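Long-range contact in mandelate racemase/muconate lactonizing enzyme family protein (Roseovarius sp. TM1035, PDB 3T9P), which is a putative isomerase of the mandelate racemase/muconate lactonizing enzyme family, within the enolase superfamily, whose own substrate is not established: residues Arg27-Phe38 and Trp377-Glu387. Sequence-based numbering, arbitrary orientation.
With SO4 (sulfate ion), chain D.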
loop_
_atom_site.group_PDB
_atom_site.type_symbol
_atom_site.label_atom_id
_atom_site.label_comp_id
_atom_site.label_asym_id
_atom_site.label_seq_id
_atom_site.Cartn_x
_atom_site.Cartn_y
_atom_site.Cartn_z
ATOM N N ARG A 27 -2.734 -11.438 24.351
ATOM C CA ARG A 27 -2.288 -12.473 23.451
ATOM C C ARG A 27 -2.973 -12.361 22.087
ATOM O O ARG A 27 -4.133 -12.005 21.994
ATOM C CB ARG A 27 -2.546 -13.855 24.055
ATOM C CG ARG A 27 -2.062 -15.009 23.193
ATOM C CD ARG A 27 -2.097 -16.360 23.888
ATOM N NE ARG A 27 -1.153 -16.428 25.000
ATOM C CZ ARG A 27 -1.505 -16.412 26.277
ATOM N NH1 ARG A 27 -2.786 -16.332 26.614
ATOM N NH2 ARG A 27 -0.578 -16.478 27.225
ATOM N N LEU A 28 -2.229 -12.576 21.066
ATOM C CA LEU A 28 -2.728 -12.596 19.706
ATOM C C LEU A 28 -2.141 -13.792 18.992
ATOM O O LEU A 28 -0.977 -13.902 18.912
ATOM C CB LEU A 28 -2.426 -11.293 18.953
ATOM C CG LEU A 28 -3.224 -10.048 19.362
ATOM C CD1 LEU A 28 -2.616 -8.793 18.957
ATOM C CD2 LEU A 28 -4.673 -10.042 18.983
ATOM N N GLU A 29 -3.007 -14.642 18.485
ATOM C CA GLU A 29 -2.668 -15.841 17.794
ATOM C C GLU A 29 -3.228 -15.885 16.366
ATOM O O GLU A 29 -4.316 -15.502 16.145
ATOM C CB GLU A 29 -3.214 -17.043 18.550
ATOM C CG GLU A 29 -2.745 -17.243 19.904
ATOM C CD GLU A 29 -3.655 -18.148 20.699
ATOM O OE1 GLU A 29 -4.709 -17.699 21.088
ATOM O OE2 GLU A 29 -3.282 -19.268 20.908
ATOM N N THR A 30 -2.439 -16.380 15.435
ATOM C CA THR A 30 -2.841 -16.598 14.074
ATOM C C THR A 30 -2.729 -18.077 13.646
ATOM O O THR A 30 -1.832 -18.767 14.023
ATOM C CB THR A 30 -2.024 -15.731 13.071
ATOM O OG1 THR A 30 -0.644 -16.062 13.160
ATOM C CG2 THR A 30 -2.276 -14.203 13.308
ATOM N N PHE A 31 -3.680 -18.520 12.863
ATOM C CA PHE A 31 -3.714 -19.832 12.304
ATOM C C PHE A 31 -3.955 -19.608 10.816
ATOM O O PHE A 31 -4.980 -19.138 10.445
ATOM C CB PHE A 31 -4.885 -20.655 12.881
ATOM C CG PHE A 31 -4.909 -20.796 14.382
ATOM C CD1 PHE A 31 -5.282 -19.778 15.184
ATOM C CD2 PHE A 31 -4.658 -21.977 14.972
ATOM C CE1 PHE A 31 -5.336 -19.934 16.529
ATOM C CE2 PHE A 31 -4.702 -22.101 16.303
ATOM C CZ PHE A 31 -5.030 -21.075 17.075
ATOM N N CYS A 32 -3.014 -19.993 9.981
ATOM C CA CYS A 32 -3.093 -19.757 8.550
ATOM C C CYS A 32 -2.682 -20.886 7.622
ATOM O O CYS A 32 -2.064 -21.804 8.020
ATOM C CB CYS A 32 -2.254 -18.525 8.207
ATOM S SG CYS A 32 -0.536 -18.615 8.763
ATOM N N ASN A 33 -3.103 -20.737 6.393
ATOM C CA ASN A 33 -2.610 -21.368 5.207
ATOM C C ASN A 33 -2.399 -20.238 4.192
ATOM O O ASN A 33 -2.519 -19.111 4.559
ATOM C CB ASN A 33 -3.400 -22.539 4.686
ATOM C CG ASN A 33 -4.783 -22.183 4.173
ATOM O OD1 ASN A 33 -5.083 -21.099 3.768
ATOM N ND2 ASN A 33 -5.624 -23.170 4.194
ATOM N N GLU A 34 -2.005 -20.543 2.985
ATOM C CA GLU A 34 -1.829 -19.554 1.959
ATOM C C GLU A 34 -3.084 -18.715 1.668
ATOM O O GLU A 34 -2.972 -17.621 1.264
ATOM C CB GLU A 34 -1.375 -20.181 0.642
ATOM C CG GLU A 34 -0.111 -19.599 0.145
ATOM C CD GLU A 34 0.649 -20.435 -0.973
ATOM O OE1 GLU A 34 0.570 -20.078 -2.136
ATOM O OE2 GLU A 34 1.327 -21.413 -0.657
ATOM N N PHE A 35 -4.248 -19.299 1.835
ATOM C CA PHE A 35 -5.502 -18.679 1.518
ATOM C C PHE A 35 -6.154 -17.894 2.637
ATOM O O PHE A 35 -6.778 -16.913 2.347
ATOM C CB PHE A 35 -6.475 -19.658 0.898
ATOM C CG PHE A 35 -6.029 -20.158 -0.395
ATOM C CD1 PHE A 35 -6.121 -19.395 -1.501
ATOM C CD2 PHE A 35 -5.416 -21.363 -0.491
ATOM C CE1 PHE A 35 -5.671 -19.856 -2.681
ATOM C CE2 PHE A 35 -4.950 -21.820 -1.675
ATOM C CZ PHE A 35 -5.070 -21.075 -2.747
ATOM N N VAL A 36 -6.030 -18.326 3.878
ATOM C CA VAL A 36 -6.904 -17.704 4.922
ATOM C C VAL A 36 -6.157 -17.713 6.190
ATOM O O VAL A 36 -5.375 -18.659 6.361
ATOM C CB VAL A 36 -8.255 -18.495 5.164
ATOM C CG1 VAL A 36 -9.144 -17.622 6.103
ATOM C CG2 VAL A 36 -8.991 -18.650 3.936
ATOM N N GLY A 37 -6.356 -16.725 7.086
ATOM C CA GLY A 37 -5.593 -16.672 8.358
ATOM C C GLY A 37 -6.656 -16.223 9.363
ATOM O O GLY A 37 -7.190 -15.102 9.208
ATOM N N PHE A 38 -6.940 -17.026 10.394
ATOM C CA PHE A 38 -7.746 -16.582 11.525
ATOM C C PHE A 38 -6.899 -16.051 12.701
ATOM O O PHE A 38 -5.788 -16.482 12.909
ATOM C CB PHE A 38 -8.665 -17.707 12.021
ATOM C CG PHE A 38 -9.640 -18.147 10.992
ATOM C CD1 PHE A 38 -10.701 -17.309 10.610
ATOM C CD2 PHE A 38 -9.486 -19.369 10.360
ATOM C CE1 PHE A 38 -11.626 -17.732 9.604
ATOM C CE2 PHE A 38 -10.406 -19.824 9.391
ATOM C CZ PHE A 38 -11.456 -18.993 8.990
ATOM N N TRP A 377 -10.084 -27.436 10.907
ATOM C CA TRP A 377 -9.213 -26.565 10.055
ATOM C C TRP A 377 -8.056 -25.944 10.890
ATOM O O TRP A 377 -6.910 -25.955 10.495
ATOM C CB TRP A 377 -10.156 -25.503 9.487
ATOM C CG TRP A 377 -9.419 -24.655 8.404
ATOM C CD1 TRP A 377 -9.436 -24.846 7.057
ATOM C CD2 TRP A 377 -8.518 -23.559 8.664
ATOM N NE1 TRP A 377 -8.577 -23.912 6.435
ATOM C CE2 TRP A 377 -8.012 -23.120 7.409
ATOM C CE3 TRP A 377 -8.074 -22.917 9.830
ATOM C CZ2 TRP A 377 -7.168 -22.095 7.297
ATOM C CZ3 TRP A 377 -7.141 -21.839 9.687
ATOM C CH2 TRP A 377 -6.729 -21.461 8.419
ATOM N N LEU A 378 -8.366 -25.489 12.102
ATOM C CA LEU A 378 -7.368 -24.937 12.975
ATOM C C LEU A 378 -6.295 -25.882 13.296
ATOM O O LEU A 378 -5.139 -25.457 13.541
ATOM C CB LEU A 378 -8.003 -24.454 14.309
ATOM C CG LEU A 378 -9.060 -23.339 14.138
ATOM C CD1 LEU A 378 -9.834 -23.003 15.424
ATOM C CD2 LEU A 378 -8.394 -22.046 13.555
ATOM N N ASP A 379 -6.654 -27.169 13.396
ATOM C CA ASP A 379 -5.713 -28.187 13.855
ATOM C C ASP A 379 -4.567 -28.329 12.869
ATOM O O ASP A 379 -3.465 -28.661 13.273
ATOM C CB ASP A 379 -6.419 -29.577 14.082
ATOM C CG ASP A 379 -5.437 -30.689 14.502
ATOM O OD1 ASP A 379 -4.865 -30.593 15.613
ATOM O OD2 ASP A 379 -5.260 -31.653 13.735
ATOM N N SER A 380 -4.772 -28.184 11.590
ATOM C CA SER A 380 -3.631 -28.407 10.761
ATOM C C SER A 380 -3.140 -27.092 10.128
ATOM O O SER A 380 -2.360 -27.126 9.153
ATOM C CB SER A 380 -3.943 -29.421 9.632
ATOM O OG SER A 380 -5.040 -28.959 8.905
ATOM N N ALA A 381 -3.607 -25.965 10.672
ATOM C CA ALA A 381 -3.153 -24.625 10.196
ATOM C C ALA A 381 -1.771 -24.290 10.762
ATOM O O ALA A 381 -1.340 -24.936 11.743
ATOM C CB ALA A 381 -4.217 -23.564 10.547
ATOM N N THR A 382 -1.027 -23.333 10.127
ATOM C CA THR A 382 0.219 -22.818 10.654
ATOM C C THR A 382 -0.067 -21.911 11.801
ATOM O O THR A 382 -0.796 -20.931 11.634
ATOM C CB THR A 382 0.983 -22.066 9.516
ATOM O OG1 THR A 382 1.204 -22.976 8.434
ATOM C CG2 THR A 382 2.324 -21.514 9.928
ATOM N N TYR A 383 0.511 -22.187 12.986
ATOM C CA TYR A 383 0.235 -21.443 14.209
ATOM C C TYR A 383 1.332 -20.421 14.502
ATOM O O TYR A 383 2.503 -20.773 14.390
ATOM C CB TYR A 383 0.111 -22.412 15.401
ATOM C CG TYR A 383 -0.125 -21.764 16.729
ATOM C CD1 TYR A 383 -1.388 -21.190 17.053
ATOM C CD2 TYR A 383 0.881 -21.733 17.678
ATOM C CE1 TYR A 383 -1.604 -20.598 18.311
ATOM C CE2 TYR A 383 0.659 -21.146 18.938
ATOM C CZ TYR A 383 -0.565 -20.599 19.247
ATOM O OH TYR A 383 -0.786 -19.998 20.489
ATOM N N GLN A 384 0.989 -19.209 14.970
ATOM C CA GLN A 384 1.993 -18.311 15.461
ATOM C C GLN A 384 1.412 -17.457 16.562
ATOM O O GLN A 384 0.223 -17.068 16.520
ATOM C CB GLN A 384 2.647 -17.522 14.268
ATOM C CG GLN A 384 3.730 -16.496 14.729
ATOM C CD GLN A 384 4.479 -15.820 13.544
ATOM O OE1 GLN A 384 4.194 -16.115 12.393
ATOM N NE2 GLN A 384 5.482 -14.927 13.858
ATOM N N VAL A 385 2.190 -17.143 17.593
ATOM C CA VAL A 385 1.620 -16.397 18.696
ATOM C C VAL A 385 2.468 -15.210 19.123
ATOM O O VAL A 385 3.710 -15.275 19.075
ATOM C CB VAL A 385 1.354 -17.366 19.942
ATOM C CG1 VAL A 385 2.700 -18.037 20.380
ATOM C CG2 VAL A 385 0.711 -16.599 21.070
ATOM N N SER A 386 1.838 -14.099 19.518
ATOM C CA SER A 386 2.559 -13.016 20.163
ATOM C C SER A 386 1.914 -12.740 21.515
ATOM O O SER A 386 0.666 -12.668 21.608
ATOM C CB SER A 386 2.433 -11.704 19.297
ATOM O OG SER A 386 3.136 -11.821 18.050
ATOM N N GLU A 387 2.718 -12.546 22.569
ATOM C CA GLU A 387 2.154 -12.241 23.920
ATOM C C GLU A 387 2.997 -11.338 24.775
ATOM O O GLU A 387 4.169 -11.235 24.505
ATOM C CB GLU A 387 1.862 -13.488 24.742
ATOM C CG GLU A 387 2.963 -14.515 24.876
ATOM C CD GLU A 387 2.335 -15.900 25.201
ATOM O OE1 GLU A 387 3.047 -16.915 24.991
ATOM O OE2 GLU A 387 1.112 -15.947 25.603
HETATM S S SO4 D . 8.624 -14.600 11.512
HETATM O O1 SO4 D . 9.228 -15.114 12.758
HETATM O O2 SO4 D . 9.367 -13.363 11.254
HETATM O O3 SO4 D . 8.768 -15.586 10.431
HETATM O O4 SO4 D . 7.180 -14.263 11.638
HETATM O O HOH W 1 0.131 -18.156 11.716
HETATM O O HOH W 2 -1.347 -24.331 7.045
HETATM O O HOH W 3 -8.601 -23.651 3.537
#
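The Phe31 ring is sandwiched between Tyr383 CD1 over one face and Leu378 CD2 over the other, the latter a CH-pi contact 4.2 Å from the ring centroid. Phe38 turns its edge to the face of the Trp377 six-membered ring in a T-shaped pair, planes at 83°, while the edge of the indole meets the carbonyl oxygens of Phe31 and Val36. These rings lie where strand 382-387 returns to the N-terminal domain and pairs antiparallel with strand 27-32, an outermost strand of this chain's four-stranded sheet; the barrel domain comes between in sequence, the enolase-superfamily plan. Backbone hydrogen bonds in both directions join Leu28 with Ser386, Thr30 with Gln384 and Cys32 with Thr382. On the other side of the sheet from Phe31, His66 of helix 58-73 hydrogen-bonds to both Thr30 OG1 and Ser386 OG, and Gln384 NE2 donates to O4 of a sulfate probably from the crystallisation liquor, also bound by Arg67. Arg27 and Glu387 are paired as a salt bridge, but the place of Glu387 OE2 is doubtful. In the turn, Asn33 OD1 accepts Phe35 N, closing an Asx turn, and Val36 N from the opposite face, making an Asx motif; a water links Asn33 ND2 to Trp377 NE1. The Tyr383 ring runs along its strand toward Glu29 because chi1 (178°) sets CG opposite the backbone N. Arg40 makes a salt bridge to Glu29 OE1, and Tyr383 OH donates to the anti lone pair of Glu29 OE2 at 2.6 Å.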